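Local coordinates for transcription regulator AmtR (Mycobacterium smegmatis, PDB 5E57), which regulates transcription in nitrogen and urea metabolism as a TetR-family protein, probably by binding operator DNA through its helix-turn-helix motif, at the interface of chains A and B. Coordinates in Å, arbitrary orientation; residue numbers count along the deposited sequence, not the author numbering. Chains: chain A/B, Transcription regulator AmtR.

The interface of chains A and B. Residues chain A 108, 124, 128, 150, 153-154, 157; chain B 158, 161-162, 164-165.
This is a charged patch of the two-fold interface between chains A and B, which pairs helix 151-165 of both copies. TetR-family regulators usually act as dimers, so the interface is probably the biological one. A:Arg154 carries much of the contact. Its CB packs on the CB of B:Ser158 at 3.8 Å. The chain then bends at chi2 (-61°) and runs past B:Asn161 in the opposite direction. CD passes the hydroxyl of B:Ser162. The N-H of NE gives a hydrogen bond and salt bridge to A:Asp150 OD2 of its own chain. B:Ser162 OG lies 3.2 Å from A:Arg154 NE, above the guanidinium plane, and so packs on the group rather than taking its N-H. The guanidinium is held between two neighbours: B:Ser162 CA lies over one face and A:Phe153 CE2 over the other, both toward the rim. At the tip, NH1 and NH2 both turn to one carboxylate oxygen, B:Asp165 OD2. A:Arg154 NH2 meets the anti lone pair of B:Asp165 OD2 at 2.7 Å. A:Arg154 NH1 comes from above the carboxylate plane, 2.8 Å from B:Asp165 OD2.

A:Arg124 reaches the same carboxylate end-on, tip to tip, with guanidinium and carboxylate planes 44° apart. Its NH1 gives a fairly straight bond to B:Asp165 OD1. A:Arg124 NH2 takes the syn lone pair of B:Asp165 OD2 at 3.0 Å. OD2 thus accepts three bonds from two arginines, which would favour a charged B:Asp165. A:Glu157 fixes the rotation of A:Arg124 at its NE edge: OE2 receives NE and OE1 receives NH2, each through its syn lone pair. A:Asp150 does similar second-shell work, holding A:Arg128 side-on as well as A:Arg154. The NH2 of A:Arg154 sits over the centre of the A:Arg128 guanidinium; the nearby carboxylates probably ease the repulsion. A:Leu108 CD2 touches CB and OG of B:Ser164. A water bridges the chains, 2.7 Å from both A:Glu157 OE1 and the amide oxygen OD1 of B:Asn161.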
ATOM      1  N   LEU A 108      -8.642   3.547   0.709  1.00 22.88           N
ATOM      2  CA  LEU A 108      -8.451   4.031   2.045  1.00 26.27           C
ATOM      3  C   LEU A 108      -9.369   5.197   2.479  1.00 29.10           C
ATOM      4  O   LEU A 108      -9.309   5.651   3.610  1.00 29.65           O
ATOM      5  CB  LEU A 108      -7.019   4.478   2.161  1.00 28.80           C
ATOM      6  CG  LEU A 108      -6.011   3.353   1.832  1.00 34.10           C
ATOM      7  CD1 LEU A 108      -4.580   3.857   2.119  1.00 36.47           C
ATOM      8  CD2 LEU A 108      -6.310   2.036   2.572  1.00 33.97           C
ATOM      9  N   ARG A 124     -13.724  -7.339  -1.708  1.00 22.29           N
ATOM     10  CA  ARG A 124     -12.313  -7.202  -1.668  1.00 22.24           C
ATOM     11  C   ARG A 124     -11.778  -8.131  -0.600  1.00 24.51           C
ATOM     12  O   ARG A 124     -10.731  -8.751  -0.802  1.00 23.89           O
ATOM     13  CB  ARG A 124     -11.951  -5.731  -1.380  1.00 21.57           C
ATOM     14  CG  ARG A 124     -10.491  -5.527  -1.192  1.00 19.42           C
ATOM     15  CD  ARG A 124     -10.003  -4.048  -1.345  1.00 19.93           C
ATOM     16  NE  ARG A 124      -8.626  -4.005  -0.823  1.00 20.18           N
ATOM     17  CZ  ARG A 124      -8.362  -3.961   0.482  1.00 21.83           C
ATOM     18  NH1 ARG A 124      -9.368  -3.854   1.338  1.00 22.63           N
ATOM     19  NH2 ARG A 124      -7.131  -3.980   0.949  1.00 21.48           N
ATOM     20  N   ARG A 128      -8.920 -11.021  -0.952  1.00 23.53           N
ATOM     21  CA  ARG A 128      -7.856 -11.176   0.030  1.00 22.27           C
ATOM     22  C   ARG A 128      -7.799 -12.584   0.588  1.00 20.78           C
ATOM     23  O   ARG A 128      -6.707 -13.171   0.759  1.00 19.67           O
ATOM     24  CB  ARG A 128      -7.987 -10.136   1.138  1.00 22.68           C
ATOM     25  CG  ARG A 128      -6.967 -10.232   2.247  1.00 24.32           C
ATOM     26  CD  ARG A 128      -7.234  -9.280   3.382  1.00 24.17           C
ATOM     27  NE  ARG A 128      -6.219  -9.346   4.429  1.00 23.47           N
ATOM     28  CZ  ARG A 128      -6.398  -8.896   5.688  1.00 23.23           C
ATOM     29  NH1 ARG A 128      -7.491  -8.278   6.040  1.00 23.11           N
ATOM     30  NH2 ARG A 128      -5.428  -8.933   6.556  1.00 25.23           N
ATOM     31  N   ASP A 150      -0.410 -13.290   4.055  1.00 26.00           N
ATOM     32  CA  ASP A 150      -1.083 -12.024   3.543  1.00 24.64           C
ATOM     33  C   ASP A 150      -0.207 -11.192   2.618  1.00 24.99           C
ATOM     34  O   ASP A 150      -0.731 -10.308   1.901  1.00 26.80           O
ATOM     35  CB  ASP A 150      -1.529 -11.133   4.712  1.00 24.53           C
ATOM     36  CG  ASP A 150      -2.678 -10.197   4.362  1.00 25.93           C
ATOM     37  OD1 ASP A 150      -3.716 -10.546   3.706  1.00 27.33           O
ATOM     38  OD2 ASP A 150      -2.619  -9.078   4.847  1.00 24.98           O
ATOM     39  N   PHE A 153      -0.852 -10.628  -1.291  1.00 20.45           N
ATOM     40  CA  PHE A 153      -1.937  -9.620  -1.487  1.00 20.38           C
ATOM     41  C   PHE A 153      -1.402  -8.222  -1.303  1.00 19.25           C
ATOM     42  O   PHE A 153      -1.675  -7.341  -2.111  1.00 20.57           O
ATOM     43  CB  PHE A 153      -3.097  -9.895  -0.546  1.00 19.21           C
ATOM     44  CG  PHE A 153      -4.200  -8.888  -0.590  1.00 20.75           C
ATOM     45  CD1 PHE A 153      -5.050  -8.822  -1.636  1.00 22.59           C
ATOM     46  CD2 PHE A 153      -4.466  -8.078   0.533  1.00 20.93           C
ATOM     47  CE1 PHE A 153      -6.123  -7.920  -1.631  1.00 22.53           C
ATOM     48  CE2 PHE A 153      -5.510  -7.185   0.535  1.00 21.55           C
ATOM     49  CZ  PHE A 153      -6.342  -7.104  -0.549  1.00 20.98           C
ATOM     50  N   ARG A 154      -0.678  -8.010  -0.259  1.00 22.56           N
ATOM     51  CA  ARG A 154      -0.152  -6.672   0.029  1.00 23.64           C
ATOM     52  C   ARG A 154       0.834  -6.203  -1.052  1.00 22.14           C
ATOM     53  O   ARG A 154       0.790  -5.046  -1.436  1.00 23.43           O
ATOM     54  CB  ARG A 154       0.499  -6.653   1.378  1.00 22.88           C
ATOM     55  CG  ARG A 154      -0.409  -7.026   2.534  1.00 25.22           C
ATOM     56  CD  ARG A 154      -1.558  -6.056   2.648  1.00 24.71           C
ATOM     57  NE  ARG A 154      -2.591  -6.507   3.571  1.00 25.50           N
ATOM     58  CZ  ARG A 154      -3.807  -5.964   3.676  1.00 25.35           C
ATOM     59  NH1 ARG A 154      -4.183  -4.971   2.920  1.00 26.55           N
ATOM     60  NH2 ARG A 154      -4.683  -6.459   4.519  1.00 27.55           N
ATOM     61  N   GLU A 157      -1.229  -5.031  -4.078  1.00 17.79           N
ATOM     62  CA  GLU A 157      -1.819  -3.730  -3.801  1.00 18.92           C
ATOM     63  C   GLU A 157      -0.758  -2.629  -3.728  1.00 16.70           C
ATOM     64  O   GLU A 157      -1.068  -1.462  -3.955  1.00 16.20           O
ATOM     65  CB  GLU A 157      -2.738  -3.775  -2.522  1.00 18.63           C
ATOM     66  CG  GLU A 157      -4.036  -4.580  -2.849  1.00 18.81           C
ATOM     67  CD  GLU A 157      -5.244  -4.164  -2.049  1.00 20.40           C
ATOM     68  OE1 GLU A 157      -5.028  -3.597  -0.960  1.00 22.28           O
ATOM     69  OE2 GLU A 157      -6.412  -4.458  -2.491  1.00 23.89           O
TER
ATOM     70  N   SER B 158       3.048  -1.320   3.508  1.00 17.53           N
ATOM     71  CA  SER B 158       1.854  -2.202   3.420  1.00 17.80           C
ATOM     72  C   SER B 158       1.165  -2.320   4.763  1.00 20.07           C
ATOM     73  O   SER B 158      -0.046  -2.665   4.813  1.00 22.02           O
ATOM     74  CB  SER B 158       2.166  -3.594   2.804  1.00 18.20           C
ATOM     75  OG  SER B 158       2.761  -4.495   3.744  1.00 20.73           O
ATOM     76  N   ASN B 161      -2.014  -0.455   4.891  1.00 21.82           N
ATOM     77  CA  ASN B 161      -3.179  -1.107   4.300  1.00 20.96           C
ATOM     78  C   ASN B 161      -3.753  -2.126   5.257  1.00 21.26           C
ATOM     79  O   ASN B 161      -4.921  -2.256   5.382  1.00 22.03           O
ATOM     80  CB  ASN B 161      -2.835  -1.736   2.948  1.00 22.08           C
ATOM     81  CG  ASN B 161      -2.285  -0.707   1.971  1.00 22.44           C
ATOM     82  OD1 ASN B 161      -2.914  -0.373   0.967  1.00 25.71           O
ATOM     83  ND2 ASN B 161      -1.143  -0.159   2.289  1.00 21.76           N
ATOM     84  N   SER B 162      -2.924  -2.841   5.949  1.00 23.00           N
ATOM     85  CA  SER B 162      -3.377  -3.897   6.817  1.00 27.26           C
ATOM     86  C   SER B 162      -4.105  -3.281   8.014  1.00 27.28           C
ATOM     87  O   SER B 162      -5.134  -3.767   8.444  1.00 27.05           O
ATOM     88  CB  SER B 162      -2.172  -4.690   7.354  1.00 27.17           C
ATOM     89  OG  SER B 162      -1.486  -5.317   6.277  1.00 31.78           O
ATOM     90  N   SER B 164      -5.747  -0.533   7.793  1.00 25.22           N
ATOM     91  CA  SER B 164      -7.000  -0.080   7.320  1.00 27.07           C
ATOM     92  C   SER B 164      -7.981  -1.248   7.266  1.00 28.16           C
ATOM     93  O   SER B 164      -9.148  -1.052   7.575  1.00 30.03           O
ATOM     94  CB  SER B 164      -6.867   0.525   5.961  1.00 28.14           C
ATOM     95  OG  SER B 164      -8.091   1.067   5.526  1.00 30.47           O
ATOM     96  N   ASP B 165      -7.524  -2.447   6.929  1.00 24.88           N
ATOM     97  CA  ASP B 165      -8.448  -3.602   6.801  1.00 26.05           C
ATOM     98  C   ASP B 165      -8.821  -4.204   8.117  1.00 28.86           C
ATOM     99  O   ASP B 165      -9.960  -4.716   8.285  1.00 27.06           O
ATOM    100  CB  ASP B 165      -7.847  -4.735   5.945  1.00 24.85           C
ATOM    101  CG  ASP B 165      -7.699  -4.355   4.460  1.00 26.26           C
ATOM    102  OD1 ASP B 165      -8.470  -3.502   4.015  1.00 23.42           O
ATOM    103  OD2 ASP B 165      -6.845  -4.959   3.733  1.00 23.80           O
TER
HETATM  104  O   HOH W   1      -5.396  -1.131   0.152  1.00 23.24           O